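Local coordinates for probable secreted solute-binding lipoprotein (Streptomyces coelicolor, PDB 3I3V), which probably binds a solute outside the cell and delivers it to a membrane transporter, as in other extracellular solute-binding lipoproteins of its family, at residues Arg155-Ala159 with Lys160-Pro164; Arg379-Ser382 with Pro383-Arg387. All blocks are in the same frame, centred on the assembly; numbering follows the deposited sequence.

Contact 1. Residues Arg155-Ala159 with Lys160-Pro164; sequences RKLRA and KGIAP
Leu-157 meets the chain that follows it with both its backbone and its side chain. Its carbonyl O accepts two backbone bonds. Ile-162 N gives the shorter one, at 2.9 Å from Leu-157 O, with an N-H...O angle of 153°. Lys-160 N comes to the same oxygen from the opposite face of the carbonyl plane. It stands well above that plane, at 3.2 Å from Leu-157 O. Gly-161 N bonds to Arg-158 O at 2.8 Å. With the Ile-162 bond this makes a Schellman motif, which closes helix 147-159. Gly-161 is its C-prime residue, and its positive phi of 78° turns the chain back toward strand 163-166. The turn brings Ile-162 and Pro-164 against Leu-157, whose two methyls part. CD1 goes to the Pro-164 ring, 4.1 Å from Pro-164 CB, and CD2 to the branch methyl of Ile-162, 4.2 Å from Ile-162 CG2. Leu-135 and Ala-138 of helix 132-138 and Ala-243 of strand 242-246 also touch Leu-157, which is buried. The first carbons of Lys-160 lie against the last turn. With chi1 at -52°, Lys-160 CG lies beside the backbone N and 3.7 Å from Lys-156 O. Bends at chi2 and chi3 then take the chain away. Arg-158 runs extended from CG to NE past the proline. Pro-164 CD lies over one face of the Arg-158 guanidinium and 4.0 Å from Arg-158 CG. The polar end of Arg-158 is held elsewhere: NE bonds to Gly-219 O, and NH1 forms a salt bridge with Asp-223.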
loop_
_atom_site.group_PDB
_atom_site.type_symbol
_atom_site.label_atom_id
_atom_site.label_comp_id
_atom_site.label_asym_id
_atom_site.label_seq_id
_atom_site.Cartn_x
_atom_site.Cartn_y
_atom_site.Cartn_z
ATOM N N ARG C 155 -28.759 67.328 25.654
ATOM C CA ARG C 155 -29.768 68.203 26.243
ATOM C C ARG C 155 -30.367 67.545 27.485
ATOM O O ARG C 155 -30.359 68.123 28.572
ATOM C CB ARG C 155 -30.878 68.489 25.231
ATOM C CG ARG C 155 -30.549 69.578 24.235
ATOM C CD ARG C 155 -30.351 70.904 24.959
ATOM N NE ARG C 155 -28.945 71.271 25.029
ATOM C CZ ARG C 155 -28.455 72.259 25.772
ATOM N NH1 ARG C 155 -29.255 72.997 26.535
ATOM N NH2 ARG C 155 -27.154 72.517 25.737
ATOM N N LYS C 156 -30.880 66.331 27.317
ATOM C CA LYS C 156 -31.470 65.605 28.435
ATOM C C LYS C 156 -30.501 65.497 29.604
ATOM O O LYS C 156 -30.876 65.750 30.748
ATOM C CB LYS C 156 -31.910 64.209 27.995
ATOM C CG LYS C 156 -33.188 64.201 27.165
ATOM C CD LYS C 156 -33.673 62.778 26.943
ATOM C CE LYS C 156 -35.198 62.708 26.858
ATOM N NZ LYS C 156 -35.740 63.453 25.691
ATOM N N LEU C 157 -29.256 65.126 29.311
ATOM C CA LEU C 157 -28.221 64.998 30.337
ATOM C C LEU C 157 -27.995 66.301 31.105
ATOM O O LEU C 157 -27.953 66.310 32.330
ATOM C CB LEU C 157 -26.906 64.542 29.700
ATOM C CG LEU C 157 -26.779 63.066 29.317
ATOM C CD1 LEU C 157 -25.654 62.887 28.310
ATOM C CD2 LEU C 157 -26.505 62.238 30.571
ATOM N N ARG C 158 -27.839 67.401 30.381
ATOM C CA ARG C 158 -27.623 68.702 31.017
ATOM C C ARG C 158 -28.818 69.114 31.884
ATOM O O ARG C 158 -28.649 69.791 32.898
ATOM C CB ARG C 158 -27.360 69.779 29.952
ATOM C CG ARG C 158 -25.924 69.864 29.458
ATOM C CD ARG C 158 -25.836 70.797 28.267
ATOM N NE ARG C 158 -24.471 70.985 27.784
ATOM C CZ ARG C 158 -23.580 71.791 28.351
ATOM N NH1 ARG C 158 -23.897 72.495 29.427
ATOM N NH2 ARG C 158 -22.367 71.891 27.837
ATOM N N ALA C 159 -30.019 68.698 31.479
ATOM C CA ALA C 159 -31.245 69.021 32.211
ATOM C C ALA C 159 -31.247 68.455 33.626
ATOM O O ALA C 159 -31.879 69.019 34.517
ATOM C CB ALA C 159 -32.465 68.513 31.446
ATOM N N LYS C 160 -30.550 67.337 33.826
ATOM C CA LYS C 160 -30.468 66.722 35.143
ATOM C C LYS C 160 -29.179 67.182 35.812
ATOM O O LYS C 160 -28.809 66.695 36.880
ATOM C CB LYS C 160 -30.479 65.194 35.037
ATOM C CG LYS C 160 -31.629 64.617 34.211
ATOM C CD LYS C 160 -33.003 65.117 34.666
ATOM C CE LYS C 160 -33.310 64.735 36.106
ATOM N NZ LYS C 160 -34.659 65.228 36.509
ATOM N N GLY C 161 -28.494 68.118 35.164
ATOM C CA GLY C 161 -27.255 68.646 35.705
ATOM C C GLY C 161 -26.051 67.748 35.509
ATOM O O GLY C 161 -25.068 67.854 36.252
ATOM N N ILE C 162 -26.119 66.866 34.515
ATOM C CA ILE C 162 -25.021 65.950 34.225
ATOM C C ILE C 162 -24.324 66.356 32.921
ATOM O O ILE C 162 -24.967 66.533 31.885
ATOM C CB ILE C 162 -25.532 64.504 34.087
ATOM C CG1 ILE C 162 -26.351 64.122 35.328
ATOM C CG2 ILE C 162 -24.355 63.563 33.883
ATOM C CD1 ILE C 162 -27.035 62.765 35.238
ATOM N N ALA C 163 -23.008 66.513 32.976
ATOM C CA ALA C 163 -22.254 66.899 31.795
ATOM C C ALA C 163 -22.345 65.771 30.773
ATOM O O ALA C 163 -22.362 64.598 31.137
ATOM C CB ALA C 163 -20.796 67.173 32.164
ATOM N N PRO C 164 -22.439 66.119 29.478
ATOM C CA PRO C 164 -22.531 65.136 28.393
ATOM C C PRO C 164 -21.182 64.510 28.028
ATOM O O PRO C 164 -20.759 63.546 28.679
ATOM C CB PRO C 164 -23.156 65.941 27.253
ATOM C CG PRO C 164 -22.619 67.309 27.487
ATOM C CD PRO C 164 -22.758 67.470 28.985
#

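Contact 2. Residues Arg379-Ser382 with Pro383-Arg387; sequences RGTS and PARVR
Ser-382 and Arg-385 meet at the start of helix 383-392, where Ser-382 is the N-cap. The hydrogen bonds all end on this serine. The main one is the first backbone bond of the helix, from Val-386 N to Ser-382 O at 3.0 Å. Arg-385 N adds two weak bonds. One goes to the same carbonyl O. The other is the capping bond to the side chain, with Arg-385 N 3.3 Å from Ser-382 OG. The serine torsion explains this bond: at chi1 57°, OG sits between the backbone N and the carbonyl carbon and faces the first turn. Pro-383 follows as the first helical residue. It has no N-H to satisfy, so it suits this position.

The other contacts are van der Waals. Thr-381 CG2 points away from its backbone N and reaches Arg-385 CB at 3.8 Å. The two side chains cross at about a right angle, and the bend of the arginine at chi3, 53°, brings its guanidinium to the threonine methyl. The methyl then stands over the centre of one guanidinium face, 4.1 Å from Arg-385 CZ. Val-386 CG2 packs 3.7 Å from Ser-382 O. The Pro-383 ring rests on Ile-209 and Ala-213 of helix 203-217. The threonine hydroxyl turns elsewhere, to Thr-378 O, just after helix 363-377.

Arg-385 N is thus shared weakly between Ser-382 O and OG, as expected of an N-cap serine beside an N-H with no helical carbonyl before it, while the methyl on the guanidinium face adds contact but no polar bond.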
loop_
_atom_site.group_PDB
_atom_site.type_symbol
_atom_site.label_atom_id
_atom_site.label_comp_id
_atom_site.label_asym_id
_atom_site.label_seq_id
_atom_site.Cartn_x
_atom_site.Cartn_y
_atom_site.Cartn_z
ATOM N N ARG C 379 -17.290 77.520 22.137
ATOM C CA ARG C 379 -18.587 77.716 21.498
ATOM C C ARG C 379 -18.730 79.042 20.773
ATOM O O ARG C 379 -18.268 80.081 21.241
ATOM C CB ARG C 379 -19.702 77.581 22.529
ATOM C CG ARG C 379 -19.610 76.310 23.324
ATOM C CD ARG C 379 -20.730 76.198 24.322
ATOM N NE ARG C 379 -22.013 75.911 23.697
ATOM C CZ ARG C 379 -23.047 75.405 24.358
ATOM N NH1 ARG C 379 -22.928 75.138 25.652
ATOM N NH2 ARG C 379 -24.194 75.167 23.736
ATOM N N GLY C 380 -19.382 78.995 19.620
ATOM C CA GLY C 380 -19.590 80.198 18.837
ATOM C C GLY C 380 -18.515 80.442 17.798
ATOM O O GLY C 380 -18.727 81.218 16.869
ATOM N N THR C 381 -17.366 79.784 17.950
ATOM C CA THR C 381 -16.244 79.939 17.019
ATOM C C THR C 381 -16.595 79.390 15.646
ATOM O O THR C 381 -16.675 78.181 15.446
ATOM C CB THR C 381 -14.993 79.208 17.531
ATOM O OG1 THR C 381 -14.639 79.715 18.822
ATOM C CG2 THR C 381 -13.826 79.419 16.582
ATOM N N SER C 382 -16.791 80.300 14.700
ATOM C CA SER C 382 -17.157 79.947 13.332
ATOM C C SER C 382 -16.312 78.852 12.717
ATOM O O SER C 382 -15.139 78.702 13.043
ATOM C CB SER C 382 -17.082 81.184 12.438
ATOM O OG SER C 382 -15.791 81.765 12.486
ATOM N N PRO C 383 -16.910 78.064 11.808
ATOM C CA PRO C 383 -16.225 76.967 11.119
ATOM C C PRO C 383 -15.060 77.528 10.308
ATOM O O PRO C 383 -14.066 76.843 10.068
ATOM C CB PRO C 383 -17.315 76.388 10.219
ATOM C CG PRO C 383 -18.560 76.635 11.014
ATOM C CD PRO C 383 -18.353 78.047 11.509
ATOM N N ALA C 384 -15.201 78.782 9.893
ATOM C CA ALA C 384 -14.178 79.457 9.113
ATOM C C ALA C 384 -12.964 79.722 9.985
ATOM O O ALA C 384 -11.827 79.636 9.525
ATOM C CB ALA C 384 -14.722 80.774 8.565
ATOM N N ARG C 385 -13.211 80.060 11.246
ATOM C CA ARG C 385 -12.126 80.331 12.168
ATOM C C ARG C 385 -11.481 79.027 12.628
ATOM O O ARG C 385 -10.266 78.973 12.854
ATOM C CB ARG C 385 -12.637 81.137 13.361
ATOM C CG ARG C 385 -12.932 82.596 13.033
ATOM C CD ARG C 385 -13.460 83.319 14.260
ATOM N NE ARG C 385 -12.564 83.146 15.399
ATOM C CZ ARG C 385 -12.877 83.456 16.654
ATOM N NH1 ARG C 385 -14.075 83.957 16.936
ATOM N NH2 ARG C 385 -11.990 83.263 17.626
ATOM N N VAL C 386 -12.292 77.978 12.759
ATOM C CA VAL C 386 -11.782 76.669 13.155
ATOM C C VAL C 386 -10.784 76.238 12.083
ATOM O O VAL C 386 -9.638 75.898 12.377
ATOM C CB VAL C 386 -12.932 75.630 13.253
ATOM C CG1 VAL C 386 -12.396 74.214 13.045
ATOM C CG2 VAL C 386 -13.601 75.739 14.618
ATOM N N ARG C 387 -11.236 76.285 10.836
ATOM C CA ARG C 387 -10.417 75.922 9.695
ATOM C C ARG C 387 -9.143 76.758 9.590
ATOM O O ARG C 387 -8.079 76.233 9.264
ATOM C CB ARG C 387 -11.233 76.063 8.417
ATOM C CG ARG C 387 -10.510 75.657 7.156
ATOM C CD ARG C 387 -11.510 75.555 6.017
ATOM N NE ARG C 387 -10.888 75.522 4.696
ATOM C CZ ARG C 387 -10.073 76.464 4.233
ATOM N NH1 ARG C 387 -9.774 77.511 4.992
ATOM N NH2 ARG C 387 -9.582 76.376 3.001
#

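How the contacts relate
Contact 1 comes first along the chain and contact 2 follows near the C-terminus. Their centres are about 24 Å apart, and each lies far from the centre of the chain. Contact 1 ends helix 147-159 and leads into strand 163-166 of the larger mixed sheet. Contact 2 joins helix 363-377 to helix 383-392, away from that strand. Helix 203-217 and the residues just after it lie between them. Arg-155 and Arg-158 bond to the chain at 218-223, while Arg-379 and Gly-380 bond to Asp-217. Arg-158 NH2 and Arg-379 NH1 come within 4.0 Å, two like charges close together, though Arg-158 is paired with Asp-223. Both contacts thus tie separate chain parts to the end of helix 203-217.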